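PDB 5XSW: chitinase from Thermococcus chitonophagus, which probably hydrolyses chitin internally as an endochitinase, and is represented here by the C-terminal part of a longer protein. Local coordinates for residues A[339-351]-A[474-486]. Sequence-based numbering, arbitrary orientation.
Sequences GVGAIEALKIFSD and GDDWYYHARNYNP. With PO4 (phosphate ion), chain E.
Tyr484 meets Val340 with the edge of its ring: Val340 O lies in the ring plane and accepts a hydrogen bond from Tyr484 OH at 2.7 Å. The Glu344 side chain runs alongside this ring, pointing the opposite way, with Glu344 CB 3.5 Å from Tyr484 CE1 and the carboxylate plane turned 42° from the ring. The imidazole of His480 turns its edge to Val340, whose CG2 lies in the ring plane 3.6 Å from His480 CE1. Pro486 OXT sits at the edge of the Phe349 ring, while Ile348 CG2 lies over the rim of one face. Val340 O also accepts from Glu344 N, from the opposite face of its carbonyl plane. Glu344 holds CG anti to its backbone N (chi1 -179°) and continues extended, carrying OE2 to Asn485 N, 2.8 Å away; the bond is nearly straight at 174° but comes from above the carboxylate plane. A lysine in its place would probably leave Asn485 N without its acceptor. Lys347, bent at chi2, brings NZ to Asn485 O at 2.7 Å, almost end-on to the carbonyl. Pro486's terminal carboxylate is gripped by the type I turn from Lys347 to Ser350 and by a water bonded to Ile343 O and Ile348 N: OXT accepts from Phe349 N at 2.9 Å, and Ser350 OG donates to Pro486 O, 2.9 Å away, from above the carbonyl plane. Phosphate on Val340 N also bonds the second subunit. Polar bonds and apolar packing (Val340 on Tyr484, Phe349 on Pro486) thus lay the chain's last residues on short helix 340-346. Donors around the chain end would probably stabilise its charge, whereas Asp275 of the second subunit, close to Glu344 OE1, may raise the proton affinity of one carboxylate.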
ATOM      1  N   GLY A 339      -1.119  -2.489  11.669  1.00 22.76           N
ATOM      2  CA  GLY A 339      -0.619  -3.141  10.469  1.00 20.83           C
ATOM      3  C   GLY A 339      -0.299  -4.635  10.701  1.00 24.58           C
ATOM      4  O   GLY A 339      -0.124  -5.088  11.841  1.00 20.88           O
ATOM      5  N   VAL A 340      -0.179  -5.402   9.642  1.00 21.43           N
ATOM      6  CA  VAL A 340       0.109  -6.845   9.811  1.00 23.35           C
ATOM      7  C   VAL A 340       1.549  -7.112  10.252  1.00 24.00           C
ATOM      8  O   VAL A 340       1.852  -8.206  10.794  1.00 23.26           O
ATOM      9  CB  VAL A 340      -0.195  -7.637   8.508  1.00 24.04           C
ATOM     10  CG1 VAL A 340      -1.668  -7.526   8.142  1.00 26.05           C
ATOM     11  CG2 VAL A 340       0.691  -7.152   7.330  1.00 25.70           C
ATOM     12  N   GLY A 341       2.456  -6.144  10.017  1.00 20.41           N
ATOM     13  CA  GLY A 341       3.834  -6.253  10.544  1.00 22.42           C
ATOM     14  C   GLY A 341       3.786  -6.282  12.067  1.00 23.66           C
ATOM     15  O   GLY A 341       4.463  -7.080  12.743  1.00 23.78           O
ATOM     16  N   ALA A 342       2.935  -5.435  12.630  1.00 23.20           N
ATOM     17  CA  ALA A 342       2.805  -5.345  14.098  1.00 21.55           C
ATOM     18  C   ALA A 342       2.183  -6.622  14.677  1.00 23.60           C
ATOM     19  O   ALA A 342       2.599  -7.068  15.742  1.00 23.92           O
ATOM     20  CB  ALA A 342       1.962  -4.146  14.513  1.00 22.67           C
ATOM     21  N   ILE A 343       1.221  -7.215  13.972  1.00 25.77           N
ATOM     22  CA  ILE A 343       0.721  -8.570  14.408  1.00 23.14           C
ATOM     23  C   ILE A 343       1.873  -9.587  14.423  1.00 22.23           C
ATOM     24  O   ILE A 343       2.083 -10.328  15.389  1.00 23.30           O
ATOM     25  CB  ILE A 343      -0.385  -9.131  13.468  1.00 24.51           C
ATOM     26  CG1 ILE A 343      -1.699  -8.326  13.609  1.00 23.87           C
ATOM     27  CG2 ILE A 343      -0.659 -10.668  13.812  1.00 23.65           C
ATOM     28  CD1 ILE A 343      -2.775  -8.822  12.507  1.00 22.21           C
ATOM     29  N   GLU A 344       2.599  -9.620  13.321  1.00 21.12           N
ATOM     30  CA  GLU A 344       3.699 -10.576  13.092  1.00 25.10           C
ATOM     31  C   GLU A 344       4.736 -10.506  14.203  1.00 26.77           C
ATOM     32  O   GLU A 344       5.257 -11.558  14.670  1.00 26.07           O
ATOM     33  CB  GLU A 344       4.372 -10.297  11.716  1.00 22.23           C
ATOM     34  CG  GLU A 344       5.481 -11.263  11.424  1.00 32.27           C
ATOM     35  CD  GLU A 344       6.071 -11.053  10.039  1.00 33.52           C
ATOM     36  OE1 GLU A 344       5.942  -9.942   9.451  1.00 34.99           O
ATOM     37  OE2 GLU A 344       6.634 -12.017   9.506  1.00 33.18           O
ATOM     38  N   ALA A 345       5.007  -9.285  14.679  1.00 23.45           N
ATOM     39  CA  ALA A 345       6.022  -9.058  15.711  1.00 24.91           C
ATOM     40  C   ALA A 345       5.622  -9.662  17.071  1.00 26.13           C
ATOM     41  O   ALA A 345       6.511  -9.940  17.914  1.00 27.46           O
ATOM     42  CB  ALA A 345       6.285  -7.601  15.899  1.00 23.93           C
ATOM     43  N   LEU A 346       4.319  -9.839  17.300  1.00 24.16           N
ATOM     44  CA  LEU A 346       3.825 -10.409  18.572  1.00 28.09           C
ATOM     45  C   LEU A 346       4.197 -11.894  18.701  1.00 25.43           C
ATOM     46  O   LEU A 346       4.238 -12.422  19.828  1.00 31.47           O
ATOM     47  CB  LEU A 346       2.282 -10.252  18.690  1.00 25.75           C
ATOM     48  CG  LEU A 346       1.785  -8.809  18.598  1.00 28.40           C
ATOM     49  CD1 LEU A 346       0.219  -8.797  18.566  1.00 29.23           C
ATOM     50  CD2 LEU A 346       2.332  -8.028  19.755  1.00 29.14           C
ATOM     51  N   LYS A 347       4.369 -12.559  17.560  1.00 22.25           N
ATOM     52  CA  LYS A 347       4.688 -13.987  17.508  1.00 29.22           C
ATOM     53  C   LYS A 347       3.653 -14.855  18.266  1.00 32.30           C
ATOM     54  O   LYS A 347       4.009 -15.852  18.899  1.00 30.79           O
ATOM     55  CB  LYS A 347       6.105 -14.241  18.090  1.00 31.32           C
ATOM     56  CG  LYS A 347       7.224 -13.609  17.233  1.00 28.44           C
ATOM     57  CD  LYS A 347       7.186 -14.203  15.808  1.00 29.95           C
ATOM     58  CE  LYS A 347       8.415 -13.684  15.023  1.00 39.15           C
ATOM     59  NZ  LYS A 347       8.529 -14.135  13.602  1.00 35.60           N
ATOM     60  N   ILE A 348       2.385 -14.476  18.183  1.00 32.34           N
ATOM     61  CA  ILE A 348       1.287 -15.242  18.796  1.00 30.50           C
ATOM     62  C   ILE A 348       1.217 -16.690  18.329  1.00 33.81           C
ATOM     63  O   ILE A 348       0.887 -17.594  19.104  1.00 33.29           O
ATOM     64  CB  ILE A 348      -0.048 -14.534  18.507  1.00 28.44           C
ATOM     65  CG1 ILE A 348      -0.150 -13.334  19.454  1.00 30.24           C
ATOM     66  CG2 ILE A 348      -1.250 -15.528  18.621  1.00 27.76           C
ATOM     67  CD1 ILE A 348      -1.140 -12.248  18.964  1.00 30.20           C
ATOM     68  N   PHE A 349       1.563 -16.940  17.074  1.00 26.54           N
ATOM     69  CA  PHE A 349       1.390 -18.257  16.498  1.00 30.56           C
ATOM     70  C   PHE A 349       2.666 -19.075  16.486  1.00 32.33           C
ATOM     71  O   PHE A 349       2.730 -20.102  15.848  1.00 36.39           O
ATOM     72  CB  PHE A 349       0.822 -18.135  15.071  1.00 30.28           C
ATOM     73  CG  PHE A 349      -0.541 -17.495  15.047  1.00 34.72           C
ATOM     74  CD1 PHE A 349      -0.661 -16.108  14.976  1.00 27.88           C
ATOM     75  CD2 PHE A 349      -1.704 -18.277  15.148  1.00 35.43           C
ATOM     76  CE1 PHE A 349      -1.953 -15.491  15.007  1.00 31.91           C
ATOM     77  CE2 PHE A 349      -2.980 -17.689  15.184  1.00 33.22           C
ATOM     78  CZ  PHE A 349      -3.114 -16.302  15.096  1.00 37.18           C
ATOM     79  N   SER A 350       3.700 -18.606  17.167  1.00 33.31           N
ATOM     80  CA  SER A 350       4.962 -19.358  17.185  1.00 37.67           C
ATOM     81  C   SER A 350       5.556 -19.185  18.566  1.00 36.65           C
ATOM     82  O   SER A 350       5.072 -19.811  19.534  1.00 34.31           O
ATOM     83  CB  SER A 350       5.917 -18.895  16.066  1.00 40.03           C
ATOM     84  OG  SER A 350       6.014 -17.465  16.025  1.00 37.69           O
ATOM     85  N   ASP A 351       6.517 -18.278  18.703  1.00 31.83           N
ATOM     86  CA  ASP A 351       7.255 -18.117  19.968  1.00 35.60           C
ATOM     87  C   ASP A 351       6.374 -17.916  21.182  1.00 43.13           C
ATOM     88  O   ASP A 351       6.729 -18.372  22.283  1.00 35.34           O
ATOM     89  CB  ASP A 351       8.234 -16.927  19.916  1.00 31.03           C
ATOM     90  CG  ASP A 351       9.056 -16.891  18.649  1.00 38.15           C
ATOM     91  OD1 ASP A 351       8.891 -17.770  17.779  1.00 49.29           O
ATOM     92  OD2 ASP A 351       9.855 -15.946  18.497  1.00 51.13           O
ATOM     93  N   GLY A 474      -1.441 -12.844  -6.962  1.00 28.85           N
ATOM     94  CA  GLY A 474      -0.551 -11.919  -7.664  1.00 30.06           C
ATOM     95  C   GLY A 474       0.823 -11.815  -7.033  1.00 30.00           C
ATOM     96  O   GLY A 474       1.089 -12.409  -5.979  1.00 25.53           O
ATOM     97  N   ASP A 475       1.696 -11.013  -7.637  1.00 27.84           N
ATOM     98  CA  ASP A 475       3.107 -11.010  -7.224  1.00 28.22           C
ATOM     99  C   ASP A 475       3.333 -10.507  -5.823  1.00 30.09           C
ATOM    100  O   ASP A 475       4.099 -11.100  -5.060  1.00 26.09           O
ATOM    101  CB  ASP A 475       3.967 -10.141  -8.177  1.00 32.47           C
ATOM    102  CG  ASP A 475       4.146 -10.765  -9.530  1.00 33.19           C
ATOM    103  OD1 ASP A 475       3.164 -11.091 -10.196  1.00 36.54           O
ATOM    104  OD2 ASP A 475       5.287 -10.949  -9.942  1.00 55.45           O
ATOM    105  N   ASP A 476       2.714  -9.367  -5.483  1.00 27.66           N
ATOM    106  CA  ASP A 476       2.900  -8.803  -4.143  1.00 25.85           C
ATOM    107  C   ASP A 476       2.416  -9.826  -3.056  1.00 20.48           C
ATOM    108  O   ASP A 476       3.042  -9.983  -2.064  1.00 23.58           O
ATOM    109  CB  ASP A 476       2.098  -7.489  -3.965  1.00 24.68           C
ATOM    110  CG  ASP A 476       2.651  -6.315  -4.864  1.00 30.84           C
ATOM    111  OD1 ASP A 476       3.847  -6.373  -5.133  1.00 29.25           O
ATOM    112  OD2 ASP A 476       1.877  -5.414  -5.284  1.00 31.99           O
ATOM    113  N   TRP A 477       1.250 -10.404  -3.253  1.00 24.77           N
ATOM    114  CA  TRP A 477       0.737 -11.398  -2.271  1.00 25.36           C
ATOM    115  C   TRP A 477       1.744 -12.542  -2.077  1.00 23.96           C
ATOM    116  O   TRP A 477       2.091 -12.973  -0.962  1.00 25.22           O
ATOM    117  CB  TRP A 477      -0.601 -11.949  -2.752  1.00 20.11           C
ATOM    118  CG  TRP A 477      -1.154 -13.012  -1.820  1.00 23.72           C
ATOM    119  CD1 TRP A 477      -1.139 -14.401  -2.007  1.00 26.22           C
ATOM    120  CD2 TRP A 477      -1.714 -12.782  -0.516  1.00 26.55           C
ATOM    121  NE1 TRP A 477      -1.720 -15.016  -0.883  1.00 24.09           N
ATOM    122  CE2 TRP A 477      -2.068 -14.047   0.032  1.00 24.92           C
ATOM    123  CE3 TRP A 477      -1.978 -11.626   0.238  1.00 23.83           C
ATOM    124  CZ2 TRP A 477      -2.695 -14.159   1.284  1.00 26.24           C
ATOM    125  CZ3 TRP A 477      -2.621 -11.754   1.494  1.00 26.13           C
ATOM    126  CH2 TRP A 477      -2.970 -13.015   1.984  1.00 24.14           C
ATOM    127  N   TYR A 478       2.254 -12.992  -3.188  1.00 26.06           N
ATOM    128  CA  TYR A 478       3.190 -14.112  -3.176  1.00 24.56           C
ATOM    129  C   TYR A 478       4.364 -13.878  -2.273  1.00 32.12           C
ATOM    130  O   TYR A 478       4.633 -14.688  -1.375  1.00 28.56           O
ATOM    131  CB  TYR A 478       3.674 -14.386  -4.604  1.00 24.95           C
ATOM    132  CG  TYR A 478       4.489 -15.702  -4.707  1.00 30.97           C
ATOM    133  CD1 TYR A 478       3.851 -16.964  -4.669  1.00 26.98           C
ATOM    134  CD2 TYR A 478       5.856 -15.666  -4.826  1.00 29.19           C
ATOM    135  CE1 TYR A 478       4.611 -18.161  -4.730  1.00 29.41           C
ATOM    136  CE2 TYR A 478       6.632 -16.866  -4.926  1.00 35.49           C
ATOM    137  CZ  TYR A 478       5.998 -18.089  -4.879  1.00 35.47           C
ATOM    138  OH  TYR A 478       6.778 -19.232  -4.960  1.00 33.24           O
ATOM    139  N   TYR A 479       5.102 -12.785  -2.490  1.00 29.25           N
ATOM    140  CA  TYR A 479       6.280 -12.571  -1.651  1.00 32.14           C
ATOM    141  C   TYR A 479       5.904 -12.222  -0.238  1.00 33.21           C
ATOM    142  O   TYR A 479       6.563 -12.618   0.716  1.00 36.66           O
ATOM    143  CB  TYR A 479       7.184 -11.459  -2.237  1.00 38.20           C
ATOM    144  CG  TYR A 479       7.581 -11.765  -3.644  1.00 30.60           C
ATOM    145  CD1 TYR A 479       8.466 -12.813  -3.943  1.00 41.17           C
ATOM    146  CD2 TYR A 479       7.039 -11.049  -4.680  1.00 39.27           C
ATOM    147  CE1 TYR A 479       8.789 -13.111  -5.290  1.00 34.01           C
ATOM    148  CE2 TYR A 479       7.340 -11.330  -5.979  1.00 35.66           C
ATOM    149  CZ  TYR A 479       8.233 -12.357  -6.278  1.00 38.05           C
ATOM    150  OH  TYR A 479       8.504 -12.579  -7.632  1.00 42.30           O
ATOM    151  N   HIS A 480       4.822 -11.485  -0.077  1.00 25.23           N
ATOM    152  CA  HIS A 480       4.475 -11.097   1.277  1.00 25.83           C
ATOM    153  C   HIS A 480       4.020 -12.312   2.130  1.00 30.30           C
ATOM    154  O   HIS A 480       4.495 -12.542   3.235  1.00 31.28           O
ATOM    155  CB  HIS A 480       3.334 -10.073   1.262  1.00 28.32           C
ATOM    156  CG  HIS A 480       3.110  -9.443   2.594  1.00 27.19           C
ATOM    157  ND1 HIS A 480       1.887  -8.957   2.997  1.00 33.20           N
ATOM    158  CD2 HIS A 480       3.980  -9.157   3.588  1.00 42.92           C
ATOM    159  CE1 HIS A 480       2.003  -8.432   4.205  1.00 31.54           C
ATOM    160  NE2 HIS A 480       3.261  -8.575   4.602  1.00 34.07           N
ATOM    161  N   ALA A 481       3.094 -13.091   1.597  1.00 28.06           N
ATOM    162  CA  ALA A 481       2.563 -14.240   2.353  1.00 24.84           C
ATOM    163  C   ALA A 481       3.624 -15.342   2.505  1.00 31.95           C
ATOM    164  O   ALA A 481       3.673 -15.982   3.554  1.00 31.27           O
ATOM    165  CB  ALA A 481       1.274 -14.787   1.667  1.00 25.65           C
ATOM    166  N   ARG A 482       4.490 -15.556   1.510  1.00 28.12           N
ATOM    167  CA  ARG A 482       5.552 -16.573   1.737  1.00 32.87           C
ATOM    168  C   ARG A 482       6.543 -16.138   2.816  1.00 38.93           C
ATOM    169  O   ARG A 482       7.140 -16.982   3.435  1.00 40.28           O
ATOM    170  CB  ARG A 482       6.342 -16.897   0.458  1.00 33.51           C
ATOM    171  CG  ARG A 482       5.464 -17.444  -0.587  1.00 39.53           C
ATOM    172  CD  ARG A 482       6.205 -18.305  -1.525  1.00 49.96           C
ATOM    173  NE  ARG A 482       6.364 -19.597  -0.865  1.00 62.03           N
ATOM    174  CZ  ARG A 482       7.218 -20.520  -1.256  1.00 50.72           C
ATOM    175  NH1 ARG A 482       7.997 -20.275  -2.298  1.00 40.92           N
ATOM    176  NH2 ARG A 482       7.305 -21.661  -0.571  1.00 69.72           N
ATOM    177  N   ASN A 483       6.714 -14.836   3.049  1.00 34.33           N
ATOM    178  CA  ASN A 483       7.722 -14.354   4.027  1.00 38.09           C
ATOM    179  C   ASN A 483       7.134 -13.947   5.385  1.00 40.95           C
ATOM    180  O   ASN A 483       7.783 -13.242   6.159  1.00 53.85           O
ATOM    181  CB  ASN A 483       8.500 -13.149   3.434  1.00 43.43           C
ATOM    182  CG  ASN A 483       9.471 -13.564   2.343  1.00 51.76           C
ATOM    183  OD1 ASN A 483      10.583 -13.984   2.644  1.00 73.10           O
ATOM    184  ND2 ASN A 483       9.053 -13.474   1.070  1.00 45.72           N
ATOM    185  N   TYR A 484       5.887 -14.335   5.648  1.00 29.79           N
ATOM    186  CA  TYR A 484       5.150 -13.840   6.809  1.00 32.95           C
ATOM    187  C   TYR A 484       5.206 -14.931   7.885  1.00 32.87           C
ATOM    188  O   TYR A 484       4.800 -16.063   7.617  1.00 29.89           O
ATOM    189  CB  TYR A 484       3.683 -13.490   6.413  1.00 28.97           C
ATOM    190  CG  TYR A 484       2.937 -12.711   7.461  1.00 29.04           C
ATOM    191  CD1 TYR A 484       3.284 -11.383   7.745  1.00 25.51           C
ATOM    192  CD2 TYR A 484       1.887 -13.299   8.179  1.00 23.37           C
ATOM    193  CE1 TYR A 484       2.596 -10.668   8.724  1.00 22.84           C
ATOM    194  CE2 TYR A 484       1.180 -12.596   9.131  1.00 23.93           C
ATOM    195  CZ  TYR A 484       1.539 -11.289   9.412  1.00 24.75           C
ATOM    196  OH  TYR A 484       0.825 -10.612  10.364  1.00 23.55           O
ATOM    197  N   ASN A 485       5.730 -14.592   9.066  1.00 29.13           N
ATOM    198  CA  ASN A 485       5.926 -15.583  10.139  1.00 31.86           C
ATOM    199  C   ASN A 485       5.448 -15.058  11.474  1.00 29.16           C
ATOM    200  O   ASN A 485       6.243 -14.600  12.290  1.00 28.39           O
ATOM    201  CB  ASN A 485       7.428 -15.984  10.234  1.00 36.49           C
ATOM    202  CG  ASN A 485       7.942 -16.566   8.928  1.00 42.13           C
ATOM    203  OD1 ASN A 485       8.756 -15.950   8.244  1.00 53.15           O
ATOM    204  ND2 ASN A 485       7.415 -17.738   8.545  1.00 49.18           N
ATOM    205  N   PRO A 486       4.130 -15.100  11.699  1.00 27.39           N
ATOM    206  CA  PRO A 486       3.511 -14.507  12.884  1.00 26.18           C
ATOM    207  C   PRO A 486       3.505 -15.461  14.083  1.00 33.54           C
ATOM    208  O   PRO A 486       4.143 -16.517  14.026  1.00 32.82           O
ATOM    209  CB  PRO A 486       2.074 -14.250  12.424  1.00 28.48           C
ATOM    210  CG  PRO A 486       1.821 -15.360  11.393  1.00 26.56           C
ATOM    211  CD  PRO A 486       3.132 -15.674  10.763  1.00 26.19           C
ATOM    212  OXT PRO A 486       2.825 -15.202  15.092  1.00 31.98           O
TER
HETATM  213  P   PO4 E 901      -0.769  -3.301   6.074  0.86 31.01           P
HETATM  214  O1  PO4 E 901      -1.389  -2.019   5.655  0.86 33.58           O
HETATM  215  O2  PO4 E 901      -1.141  -4.496   5.240  0.86 28.27           O
HETATM  216  O3  PO4 E 901       0.718  -3.065   6.043  0.86 35.56           O
HETATM  217  O4  PO4 E 901      -1.161  -3.777   7.409  0.86 26.75           O
HETATM  218  O   HOH W   1       1.600 -12.940  15.893  1.00 27.21           O